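Local coordinates for predicted protein (PDB 4MEA) that hydrolyses epoxides as a secreted Cif-type virulence factor of the alpha/beta hydrolase fold, at residues Tyr130-His133 / Ala139-Pro142; Val144-Gly149 / Glu254-Asn259; Gly184-Gly189 / Asn201-Tyr206. All coordinates share one frame; numbering follows the deposited sequence.

Overall arrangement
Contacts 1 and 2 follow one helix, 136-146, along the central sheet, whereas contact 3 belongs to the helical region inserted between strand 151-157 and helix 246-258. The centres of contacts 1 and 2 are 12 Å apart, and the two touch: Pro142 CA lies 3.7 Å from Leu256 CD1, and Tyr130 CD2 is 3.7 Å from Val144 CG2. Contact 3 is remote, with its nearest atoms about 12 Å from contact 1 and about 17 Å from contact 2, yet in sequence it is nested in the loop that contact 2 closes. Residues 130-133 lead into the turn that, as in related hydrolases, probably carries the nucleophile; contact 3 faces the second subunit.

Contact 1. Residues Tyr130-His133 / Ala139-Pro142; sequences YVSH and ASYP
At the strand-turn-helix unit that forms the nucleophile elbow in alpha/beta hydrolases, Tyr130 of strand 128-133 reaches Ser140 of helix 136-146. Tyr130 OH donates a short hydrogen bond, 2.7 Å, to Ser140 OG, and that oxygen sits at the rim of the phenol, in the plane of the ring. The methylene lies close by as well: Ser140 CB is 3.5 Å from Tyr130 CE2. With CG anti to the backbone nitrogen (chi1 -165°), the tyrosine stretches from the strand toward the helix and spans the gap with its full length.

Ser140 OG stands beside its own backbone nitrogen (chi1 -57°), turned back along the helix, where it also bonds to Gly136 O one turn earlier. Since a carbonyl can only accept, the serine proton goes there and the oxygen is left to receive the tyrosine. The relay of two bonds satisfies a buried hydroxyl. Ser132 OG comes no nearer to Ser140 OG than 4.1 Å and pairs instead with Asn137 OD1.

The helix kinks at Pro142, which packs on helices 108-123 and 246-258. Tyr130 also touches Ile119 and Ile151, while its strand runs between strands 61-64 and 151-157.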
ATOM      1  N   TYR A 130      22.305  12.323 -19.487  1.00 13.80           N
ATOM      2  CA  TYR A 130      21.453  11.232 -19.024  1.00 10.55           C
ATOM      3  C   TYR A 130      20.265  11.802 -18.241  1.00 10.51           C
ATOM      4  O   TYR A 130      20.440  12.573 -17.293  1.00  7.79           O
ATOM      5  CB  TYR A 130      22.269  10.285 -18.138  1.00  9.79           C
ATOM      6  CG  TYR A 130      21.650   8.929 -17.875  1.00 11.85           C
ATOM      7  CD1 TYR A 130      21.953   7.838 -18.689  1.00 15.52           C
ATOM      8  CD2 TYR A 130      20.796   8.721 -16.791  1.00 10.90           C
ATOM      9  CE1 TYR A 130      21.412   6.581 -18.445  1.00 14.76           C
ATOM     10  CE2 TYR A 130      20.240   7.457 -16.541  1.00  5.33           C
ATOM     11  CZ  TYR A 130      20.560   6.391 -17.371  1.00  8.51           C
ATOM     12  OH  TYR A 130      20.030   5.127 -17.142  1.00 11.92           O
ATOM     13  N   VAL A 131      19.058  11.435 -18.663  1.00 11.09           N
ATOM     14  CA  VAL A 131      17.832  12.001 -18.110  1.00 13.17           C
ATOM     15  C   VAL A 131      16.924  10.840 -17.713  1.00 11.39           C
ATOM     16  O   VAL A 131      16.621   9.970 -18.538  1.00 16.30           O
ATOM     17  CB  VAL A 131      17.126  12.937 -19.137  1.00 11.30           C
ATOM     18  CG1 VAL A 131      15.801  13.470 -18.587  1.00  8.06           C
ATOM     19  CG2 VAL A 131      18.045  14.097 -19.530  1.00  7.62           C
ATOM     20  N   SER A 132      16.509  10.818 -16.449  1.00 10.37           N
ATOM     21  CA  SER A 132      15.779   9.675 -15.900  1.00  9.05           C
ATOM     22  C   SER A 132      14.509  10.120 -15.161  1.00 12.37           C
ATOM     23  O   SER A 132      14.474  11.216 -14.609  1.00  9.53           O
ATOM     24  CB  SER A 132      16.713   8.906 -14.959  1.00 13.47           C
ATOM     25  OG  SER A 132      16.025   7.916 -14.231  1.00 14.17           O
ATOM     26  N   HIS A 133      13.475   9.271 -15.156  1.00 10.29           N
ATOM     27  CA  HIS A 133      12.210   9.580 -14.476  1.00 12.85           C
ATOM     28  C   HIS A 133      11.637   8.353 -13.766  1.00 12.10           C
ATOM     29  O   HIS A 133      11.709   7.246 -14.293  1.00  7.54           O
ATOM     30  CB  HIS A 133      11.180  10.125 -15.481  1.00 11.08           C
ATOM     31  CG  HIS A 133       9.859  10.495 -14.867  1.00 14.64           C
ATOM     32  ND1 HIS A 133       8.697   9.802 -15.130  1.00 12.94           N
ATOM     33  CD2 HIS A 133       9.510  11.507 -14.034  1.00 17.73           C
ATOM     34  CE1 HIS A 133       7.693  10.360 -14.477  1.00  9.68           C
ATOM     35  NE2 HIS A 133       8.159  11.395 -13.802  1.00 15.98           N
ATOM     36  N   ALA A 139      16.575   2.309 -11.610  1.00 14.92           N
ATOM     37  CA  ALA A 139      17.377   1.504 -12.523  1.00 10.34           C
ATOM     38  C   ALA A 139      18.798   2.034 -12.731  1.00 14.17           C
ATOM     39  O   ALA A 139      19.698   1.281 -13.116  1.00 17.01           O
ATOM     40  CB  ALA A 139      16.667   1.390 -13.875  1.00  7.48           C
ATOM     41  N   SER A 140      19.003   3.320 -12.466  1.00 10.03           N
ATOM     42  CA  SER A 140      20.118   4.037 -13.087  1.00 11.30           C
ATOM     43  C   SER A 140      21.230   4.553 -12.186  1.00 13.79           C
ATOM     44  O   SER A 140      22.266   4.970 -12.701  1.00 12.90           O
ATOM     45  CB  SER A 140      19.588   5.230 -13.902  1.00 11.53           C
ATOM     46  OG  SER A 140      18.659   4.815 -14.889  1.00 11.76           O
ATOM     47  N   TYR A 141      21.059   4.567 -10.868  1.00 12.35           N
ATOM     48  CA  TYR A 141      22.093   5.262 -10.095  1.00 12.25           C
ATOM     49  C   TYR A 141      23.511   4.682 -10.241  1.00 12.51           C
ATOM     50  O   TYR A 141      24.465   5.443 -10.430  1.00 15.21           O
ATOM     51  CB  TYR A 141      21.745   5.522  -8.617  1.00 10.79           C
ATOM     52  CG  TYR A 141      22.802   6.432  -8.023  1.00  8.63           C
ATOM     53  CD1 TYR A 141      22.843   7.784  -8.347  1.00 11.07           C
ATOM     54  CD2 TYR A 141      23.810   5.922  -7.207  1.00 11.07           C
ATOM     55  CE1 TYR A 141      23.847   8.623  -7.832  1.00 11.03           C
ATOM     56  CE2 TYR A 141      24.812   6.735  -6.698  1.00  9.66           C
ATOM     57  CZ  TYR A 141      24.829   8.081  -7.012  1.00 16.82           C
ATOM     58  OH  TYR A 141      25.836   8.880  -6.504  1.00 15.98           O
ATOM     59  N   PRO A 142      23.660   3.347 -10.144  1.00 13.34           N
ATOM     60  CA  PRO A 142      24.996   2.771 -10.344  1.00 15.52           C
ATOM     61  C   PRO A 142      25.540   3.063 -11.739  1.00 20.09           C
ATOM     62  O   PRO A 142      26.736   3.299 -11.866  1.00 13.65           O
ATOM     63  CB  PRO A 142      24.766   1.270 -10.152  1.00 10.82           C
ATOM     64  CG  PRO A 142      23.585   1.216  -9.209  1.00 14.03           C
ATOM     65  CD  PRO A 142      22.699   2.339  -9.661  1.00 10.84           C
TER

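Contact 2. Residues Val144-Gly149 / Glu254-Asn259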
ATOM      1  N   VAL A 144      25.044   5.795 -13.554  1.00  5.80           N
ATOM      2  CA  VAL A 144      25.537   7.168 -13.516  1.00 11.04           C
ATOM      3  C   VAL A 144      26.776   7.337 -12.634  1.00 20.07           C
ATOM      4  O   VAL A 144      27.768   7.937 -13.054  1.00 15.86           O
ATOM      5  CB  VAL A 144      24.430   8.145 -13.059  1.00 11.04           C
ATOM      6  CG1 VAL A 144      25.006   9.543 -12.834  1.00 12.26           C
ATOM      7  CG2 VAL A 144      23.301   8.173 -14.093  1.00 14.92           C
ATOM      8  N   ALA A 145      26.712   6.816 -11.413  1.00 17.49           N
ATOM      9  CA  ALA A 145      27.817   6.930 -10.463  1.00 14.99           C
ATOM     10  C   ALA A 145      29.101   6.247 -10.955  1.00 14.11           C
ATOM     11  O   ALA A 145      30.195   6.754 -10.734  1.00 17.29           O
ATOM     12  CB  ALA A 145      27.413   6.375  -9.104  1.00 11.06           C
ATOM     13  N   ASN A 146      28.969   5.099 -11.615  1.00  9.67           N
ATOM     14  CA  ASN A 146      30.143   4.364 -12.074  1.00 11.31           C
ATOM     15  C   ASN A 146      30.691   4.831 -13.419  1.00 23.72           C
ATOM     16  O   ASN A 146      31.751   4.375 -13.852  1.00 24.33           O
ATOM     17  CB  ASN A 146      29.845   2.862 -12.140  1.00 16.45           C
ATOM     18  CG  ASN A 146      29.780   2.230 -10.771  1.00 24.04           C
ATOM     19  OD1 ASN A 146      30.473   2.659  -9.852  1.00 27.29           O
ATOM     20  ND2 ASN A 146      28.936   1.213 -10.621  1.00 26.17           N
ATOM     21  N   ASN A 147      29.966   5.725 -14.086  1.00 17.47           N
ATOM     22  CA  ASN A 147      30.358   6.169 -15.424  1.00 15.24           C
ATOM     23  C   ASN A 147      30.420   7.680 -15.557  1.00 16.52           C
ATOM     24  O   ASN A 147      30.106   8.244 -16.609  1.00 14.00           O
ATOM     25  CB  ASN A 147      29.433   5.576 -16.489  1.00 15.68           C
ATOM     26  CG  ASN A 147      29.543   4.067 -16.576  1.00 18.96           C
ATOM     27  OD1 ASN A 147      30.454   3.544 -17.217  1.00 18.79           O
ATOM     28  ND2 ASN A 147      28.619   3.356 -15.925  1.00 16.86           N
ATOM     29  N   GLN A 148      30.836   8.345 -14.487  1.00 15.09           N
ATOM     30  CA  GLN A 148      30.952   9.792 -14.524  1.00 18.15           C
ATOM     31  C   GLN A 148      32.100  10.196 -15.441  1.00 24.32           C
ATOM     32  O   GLN A 148      33.209   9.668 -15.338  1.00 23.09           O
ATOM     33  CB  GLN A 148      31.130  10.343 -13.113  1.00 14.41           C
ATOM     34  CG  GLN A 148      29.911  10.071 -12.262  1.00 21.65           C
ATOM     35  CD  GLN A 148      30.037  10.627 -10.877  1.00 19.06           C
ATOM     36  OE1 GLN A 148      29.895  11.831 -10.665  1.00 22.33           O
ATOM     37  NE2 GLN A 148      30.304   9.753  -9.914  1.00 15.23           N
ATOM     38  N   GLY A 149      31.825  11.140 -16.334  1.00 21.59           N
ATOM     39  CA  GLY A 149      32.756  11.468 -17.399  1.00 23.17           C
ATOM     40  C   GLY A 149      32.158  11.042 -18.727  1.00 17.85           C
ATOM     41  O   GLY A 149      31.903  11.879 -19.589  1.00 26.87           O
ATOM     42  N   GLU A 254      23.474   2.683  -1.321  1.00 10.87           N
ATOM     43  CA  GLU A 254      24.083   3.096  -0.063  1.00 13.87           C
ATOM     44  C   GLU A 254      25.573   2.747  -0.060  1.00 14.67           C
ATOM     45  O   GLU A 254      26.404   3.500   0.455  1.00 17.53           O
ATOM     46  CB  GLU A 254      23.371   2.426   1.120  1.00 14.02           C
ATOM     47  CG  GLU A 254      21.972   2.985   1.392  1.00 17.99           C
ATOM     48  CD  GLU A 254      21.998   4.398   1.966  1.00 20.61           C
ATOM     49  OE1 GLU A 254      23.002   4.771   2.607  1.00 19.86           O
ATOM     50  OE2 GLU A 254      21.009   5.139   1.786  1.00 20.90           O
ATOM     51  N   ALA A 255      25.907   1.600  -0.642  1.00 11.64           N
ATOM     52  CA  ALA A 255      27.303   1.177  -0.726  1.00 15.53           C
ATOM     53  C   ALA A 255      28.106   2.137  -1.606  1.00 16.96           C
ATOM     54  O   ALA A 255      29.229   2.504  -1.275  1.00 15.24           O
ATOM     55  CB  ALA A 255      27.403  -0.261  -1.249  1.00 15.26           C
ATOM     56  N   LEU A 256      27.524   2.548  -2.729  1.00 17.19           N
ATOM     57  CA  LEU A 256      28.167   3.525  -3.598  1.00 15.03           C
ATOM     58  C   LEU A 256      28.354   4.853  -2.875  1.00 15.27           C
ATOM     59  O   LEU A 256      29.427   5.445  -2.929  1.00 17.59           O
ATOM     60  CB  LEU A 256      27.362   3.727  -4.890  1.00 11.89           C
ATOM     61  CG  LEU A 256      27.339   2.533  -5.860  1.00 16.75           C
ATOM     62  CD1 LEU A 256      26.234   2.688  -6.891  1.00  9.59           C
ATOM     63  CD2 LEU A 256      28.692   2.365  -6.539  1.00 17.14           C
ATOM     64  N   LEU A 257      27.317   5.325  -2.194  1.00 13.66           N
ATOM     65  CA  LEU A 257      27.425   6.595  -1.479  1.00 11.35           C
ATOM     66  C   LEU A 257      28.496   6.524  -0.389  1.00 19.31           C
ATOM     67  O   LEU A 257      29.207   7.498  -0.150  1.00 19.84           O
ATOM     68  CB  LEU A 257      26.082   7.007  -0.869  1.00 16.09           C
ATOM     69  CG  LEU A 257      24.900   7.212  -1.826  1.00 19.26           C
ATOM     70  CD1 LEU A 257      23.708   7.785  -1.071  1.00 14.97           C
ATOM     71  CD2 LEU A 257      25.288   8.128  -2.973  1.00 26.16           C
ATOM     72  N   ALA A 258      28.599   5.374   0.273  1.00 12.11           N
ATOM     73  CA  ALA A 258      29.588   5.186   1.339  1.00 22.75           C
ATOM     74  C   ALA A 258      31.024   5.071   0.803  1.00 19.73           C
ATOM     75  O   ALA A 258      31.978   5.432   1.485  1.00 19.04           O
ATOM     76  CB  ALA A 258      29.235   3.972   2.188  1.00 21.37           C
ATOM     77  N   ASN A 259      31.169   4.564  -0.416  1.00 21.67           N
ATOM     78  CA  ASN A 259      32.482   4.495  -1.061  1.00 27.35           C
ATOM     79  C   ASN A 259      32.817   5.748  -1.864  1.00 28.27           C
ATOM     80  O   ASN A 259      33.520   5.675  -2.866  1.00 30.49           O
ATOM     81  CB  ASN A 259      32.584   3.271  -1.969  1.00 28.34           C
ATOM     82  CG  ASN A 259      33.016   2.026  -1.221  1.00 40.19           C
ATOM     83  OD1 ASN A 259      34.196   1.854  -0.905  1.00 31.18           O
ATOM     84  ND2 ASN A 259      32.063   1.140  -0.945  1.00 51.21           N
TER
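Leu256 of helix 246-258 supplies the whole of one side of this contact, meeting Ala145 and Asn146 at the last turn of helix 136-146. The apolar part is loose: Ala145 CB faces Leu256 CD1 at 4.5 Å. The other branch, CD2, lies 3.8 Å from Asn146 OD1, a van der Waals approach of an amide oxygen to a methyl at the exposed edge. These two side chains lie roughly perpendicular. Asn146 CG is beside its backbone nitrogen (chi1 -74°), and this brings the amide end nearer to the leucine than its CB direction suggests.

No hydrogen bond crosses between the segments. Gln148 NE2 gives Ala145 O a nearly straight bond of 3.1 Å, at 167°, in the carbonyl plane and on a lone pair. The glutamine amide is further fixed by Lys262 O on its nitrogen and by Thr264 N and Ile265 N on its oxygen. In the other segment Asn259 ND2 reaches Ala255 O at 3.2 Å from above the carbonyl plane, and Asn259 N approaches the same oxygen from the opposite face.

Both helices thus finish in side-chain-to-backbone bonds. The arrangement is that of two neighbouring helices lying on one side of the central sheet of an alpha/beta hydrolase, the second leading on to strand 267-272.

Contact 3. Residues Gly184-Gly189 / Asn201-Tyr206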
ATOM      1  N   GLY A 184       5.164  -1.047  -0.873  1.00  8.29           N
ATOM      2  CA  GLY A 184       4.735  -2.262  -0.196  1.00  5.50           C
ATOM      3  C   GLY A 184       3.792  -3.109  -1.032  1.00  8.22           C
ATOM      4  O   GLY A 184       4.001  -4.314  -1.201  1.00  5.96           O
ATOM      5  N   TYR A 185       2.733  -2.489  -1.544  1.00  3.04           N
ATOM      6  CA  TYR A 185       1.751  -3.219  -2.352  1.00  5.55           C
ATOM      7  C   TYR A 185       2.415  -3.899  -3.554  1.00  5.92           C
ATOM      8  O   TYR A 185       2.142  -5.069  -3.841  1.00  7.14           O
ATOM      9  CB  TYR A 185       0.630  -2.276  -2.809  1.00  8.15           C
ATOM     10  CG  TYR A 185      -0.403  -2.896  -3.747  1.00  6.71           C
ATOM     11  CD1 TYR A 185      -1.112  -4.047  -3.389  1.00 12.21           C
ATOM     12  CD2 TYR A 185      -0.695  -2.306  -4.962  1.00  4.77           C
ATOM     13  CE1 TYR A 185      -2.075  -4.593  -4.238  1.00 10.31           C
ATOM     14  CE2 TYR A 185      -1.655  -2.845  -5.822  1.00  7.70           C
ATOM     15  CZ  TYR A 185      -2.332  -3.988  -5.457  1.00 10.06           C
ATOM     16  OH  TYR A 185      -3.288  -4.513  -6.301  1.00  7.45           O
ATOM     17  N   PHE A 186       3.316  -3.182  -4.228  1.00  8.22           N
ATOM     18  CA  PHE A 186       3.961  -3.702  -5.438  1.00  8.49           C
ATOM     19  C   PHE A 186       4.976  -4.824  -5.156  1.00 12.02           C
ATOM     20  O   PHE A 186       5.401  -5.518  -6.070  1.00 10.22           O
ATOM     21  CB  PHE A 186       4.629  -2.578  -6.246  1.00  4.93           C
ATOM     22  CG  PHE A 186       3.659  -1.613  -6.897  1.00  9.68           C
ATOM     23  CD1 PHE A 186       2.300  -1.886  -6.948  1.00  8.82           C
ATOM     24  CD2 PHE A 186       4.121  -0.435  -7.484  1.00  9.50           C
ATOM     25  CE1 PHE A 186       1.415  -0.995  -7.569  1.00  7.48           C
ATOM     26  CE2 PHE A 186       3.235   0.470  -8.095  1.00  2.71           C
ATOM     27  CZ  PHE A 186       1.888   0.178  -8.139  1.00  4.83           C
ATOM     28  N   SER A 187       5.375  -5.001  -3.901  1.00  6.05           N
ATOM     29  CA  SER A 187       6.295  -6.083  -3.569  1.00 11.18           C
ATOM     30  C   SER A 187       5.650  -7.147  -2.682  1.00 11.81           C
ATOM     31  O   SER A 187       6.342  -7.995  -2.121  1.00  8.89           O
ATOM     32  CB  SER A 187       7.569  -5.531  -2.913  1.00 12.23           C
ATOM     33  OG  SER A 187       7.275  -4.780  -1.743  1.00 11.24           O
ATOM     34  N   PHE A 188       4.321  -7.109  -2.584  1.00  8.80           N
ATOM     35  CA  PHE A 188       3.539  -8.004  -1.726  1.00  8.09           C
ATOM     36  C   PHE A 188       3.179  -9.243  -2.537  1.00  8.31           C
ATOM     37  O   PHE A 188       2.155  -9.273  -3.203  1.00  9.89           O
ATOM     38  CB  PHE A 188       2.277  -7.254  -1.267  1.00  5.49           C
ATOM     39  CG  PHE A 188       1.466  -7.946  -0.185  1.00  3.21           C
ATOM     40  CD1 PHE A 188       1.971  -8.110   1.092  1.00  8.94           C
ATOM     41  CD2 PHE A 188       0.157  -8.355  -0.438  1.00  5.02           C
ATOM     42  CE1 PHE A 188       1.211  -8.707   2.091  1.00 11.58           C
ATOM     43  CE2 PHE A 188      -0.610  -8.944   0.553  1.00  9.00           C
ATOM     44  CZ  PHE A 188      -0.079  -9.123   1.824  1.00  5.30           C
ATOM     45  N   GLY A 189       4.047 -10.254  -2.505  1.00  9.01           N
ATOM     46  CA  GLY A 189       3.864 -11.441  -3.331  1.00 10.65           C
ATOM     47  C   GLY A 189       3.595 -11.065  -4.779  1.00  6.99           C
ATOM     48  O   GLY A 189       4.165 -10.098  -5.290  1.00  9.24           O
ATOM     49  N   ASN A 201      -7.071  -1.125 -16.703  1.00  9.98           N
ATOM     50  CA  ASN A 201      -7.647   0.204 -16.919  1.00  9.27           C
ATOM     51  C   ASN A 201      -8.172   0.818 -15.610  1.00  9.45           C
ATOM     52  O   ASN A 201      -7.978   2.008 -15.347  1.00  8.76           O
ATOM     53  CB  ASN A 201      -8.745   0.163 -17.996  1.00  5.52           C
ATOM     54  CG  ASN A 201      -8.964   1.514 -18.658  1.00  8.35           C
ATOM     55  OD1 ASN A 201      -8.206   2.456 -18.430  1.00 11.42           O
ATOM     56  ND2 ASN A 201     -10.005   1.615 -19.477  1.00  7.94           N
ATOM     57  N   LEU A 202      -8.816  -0.002 -14.787  1.00  8.58           N
ATOM     58  CA  LEU A 202      -9.345   0.464 -13.506  1.00  7.67           C
ATOM     59  C   LEU A 202      -8.226   0.966 -12.605  1.00 10.78           C
ATOM     60  O   LEU A 202      -8.275   2.099 -12.107  1.00 11.33           O
ATOM     61  CB  LEU A 202     -10.127  -0.660 -12.800  1.00  7.20           C
ATOM     62  CG  LEU A 202     -10.549  -0.442 -11.341  1.00  6.79           C
ATOM     63  CD1 LEU A 202     -11.511   0.739 -11.233  1.00  7.77           C
ATOM     64  CD2 LEU A 202     -11.193  -1.711 -10.769  1.00  6.57           C
ATOM     65  N   PHE A 203      -7.215   0.127 -12.384  1.00  8.43           N
ATOM     66  CA  PHE A 203      -6.120   0.514 -11.493  1.00 12.28           C
ATOM     67  C   PHE A 203      -5.327   1.719 -11.993  1.00 10.01           C
ATOM     68  O   PHE A 203      -5.131   2.686 -11.256  1.00  6.80           O
ATOM     69  CB  PHE A 203      -5.141  -0.638 -11.210  1.00  7.81           C
ATOM     70  CG  PHE A 203      -4.010  -0.234 -10.281  1.00  7.28           C
ATOM     71  CD1 PHE A 203      -4.184  -0.268  -8.906  1.00  6.90           C
ATOM     72  CD2 PHE A 203      -2.799   0.236 -10.789  1.00  4.78           C
ATOM     73  CE1 PHE A 203      -3.173   0.129  -8.049  1.00  7.83           C
ATOM     74  CE2 PHE A 203      -1.776   0.628  -9.934  1.00  7.45           C
ATOM     75  CZ  PHE A 203      -1.963   0.574  -8.561  1.00  9.37           C
ATOM     76  N   PHE A 204      -4.844   1.649 -13.231  1.00  6.79           N
ATOM     77  CA  PHE A 204      -3.996   2.714 -13.762  1.00 10.82           C
ATOM     78  C   PHE A 204      -4.721   4.035 -14.022  1.00  6.15           C
ATOM     79  O   PHE A 204      -4.135   5.107 -13.839  1.00  7.96           O
ATOM     80  CB  PHE A 204      -3.259   2.249 -15.020  1.00  9.78           C
ATOM     81  CG  PHE A 204      -2.076   1.352 -14.734  1.00 10.53           C
ATOM     82  CD1 PHE A 204      -0.866   1.889 -14.310  1.00 11.69           C
ATOM     83  CD2 PHE A 204      -2.175  -0.019 -14.893  1.00  3.79           C
ATOM     84  CE1 PHE A 204       0.235   1.066 -14.041  1.00 11.83           C
ATOM     85  CE2 PHE A 204      -1.079  -0.849 -14.635  1.00  8.97           C
ATOM     86  CZ  PHE A 204       0.124  -0.304 -14.214  1.00 12.13           C
ATOM     87  N   SER A 205      -5.975   3.982 -14.467  1.00  7.43           N
ATOM     88  CA  SER A 205      -6.733   5.223 -14.636  1.00 11.04           C
ATOM     89  C   SER A 205      -6.730   6.009 -13.323  1.00 13.05           C
ATOM     90  O   SER A 205      -6.472   7.218 -13.306  1.00 12.15           O
ATOM     91  CB  SER A 205      -8.169   4.958 -15.099  1.00 13.34           C
ATOM     92  OG  SER A 205      -8.209   4.591 -16.472  1.00  8.61           O
ATOM     93  N   TYR A 206      -7.013   5.317 -12.226  1.00  7.42           N
ATOM     94  CA  TYR A 206      -7.057   5.965 -10.917  1.00  7.32           C
ATOM     95  C   TYR A 206      -5.647   6.357 -10.455  1.00  7.64           C
ATOM     96  O   TYR A 206      -5.406   7.495 -10.047  1.00  8.31           O
ATOM     97  CB  TYR A 206      -7.754   5.069  -9.878  1.00  6.34           C
ATOM     98  CG  TYR A 206      -7.992   5.793  -8.575  1.00  6.79           C
ATOM     99  CD1 TYR A 206      -9.118   6.588  -8.400  1.00  9.43           C
ATOM    100  CD2 TYR A 206      -7.068   5.712  -7.538  1.00  9.34           C
ATOM    101  CE1 TYR A 206      -9.326   7.275  -7.220  1.00 12.67           C
ATOM    102  CE2 TYR A 206      -7.265   6.389  -6.359  1.00  7.94           C
ATOM    103  CZ  TYR A 206      -8.396   7.172  -6.206  1.00 10.06           C
ATOM    104  OH  TYR A 206      -8.586   7.848  -5.020  1.00 15.61           O
TER
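Phe203 of helix 200-211 brings the outer end of its ring against Tyr185 and Phe186, consecutive residues of the 184-189 segment whose rings lie next to each other. From CB the ring leaves with CG anti to the backbone nitrogen (chi1 -180°), which carries it straight out from the helix toward the other segment. Further out, CD2 sits 4.1 Å above the centre of the Phe204 ring, so that the next residue of the same helix offers one face as a floor. On the other branch Phe203 CE1 comes to 4.0 Å from Tyr185 CE2, an oblique approach in which the two side chains run antiparallel alongside one another. Phe203 CE2 lies 4.1 Å from Phe186 CZ. At the tip, Phe203 CZ is 3.9 Å from Phe186 CE1 and sits at the edge of that ring, near its plane; the two phenylalanines reach toward each other from the two segments.

A type I turn runs from Tyr185 to Phe188. Phe186 CG lies anti to its carbonyl carbon (chi1 -69°), and the end of the ring thereby reaches Phe203. Phe186 also meets the rings of Phe67, Phe240 and Tyr243. The Tyr185 ring stacks on Tyr185 of the second subunit.

No hydrogen bond joins the two segments. They are held by carbon contacts between aromatic rings, buried and part of the subunit interface itself, while the one polar end among the touching side chains, the tyrosine hydroxyl, is held by Gln195 of its own chain and by Gln195 of the second subunit. Apolar packing within the chain therefore continues into subunit association.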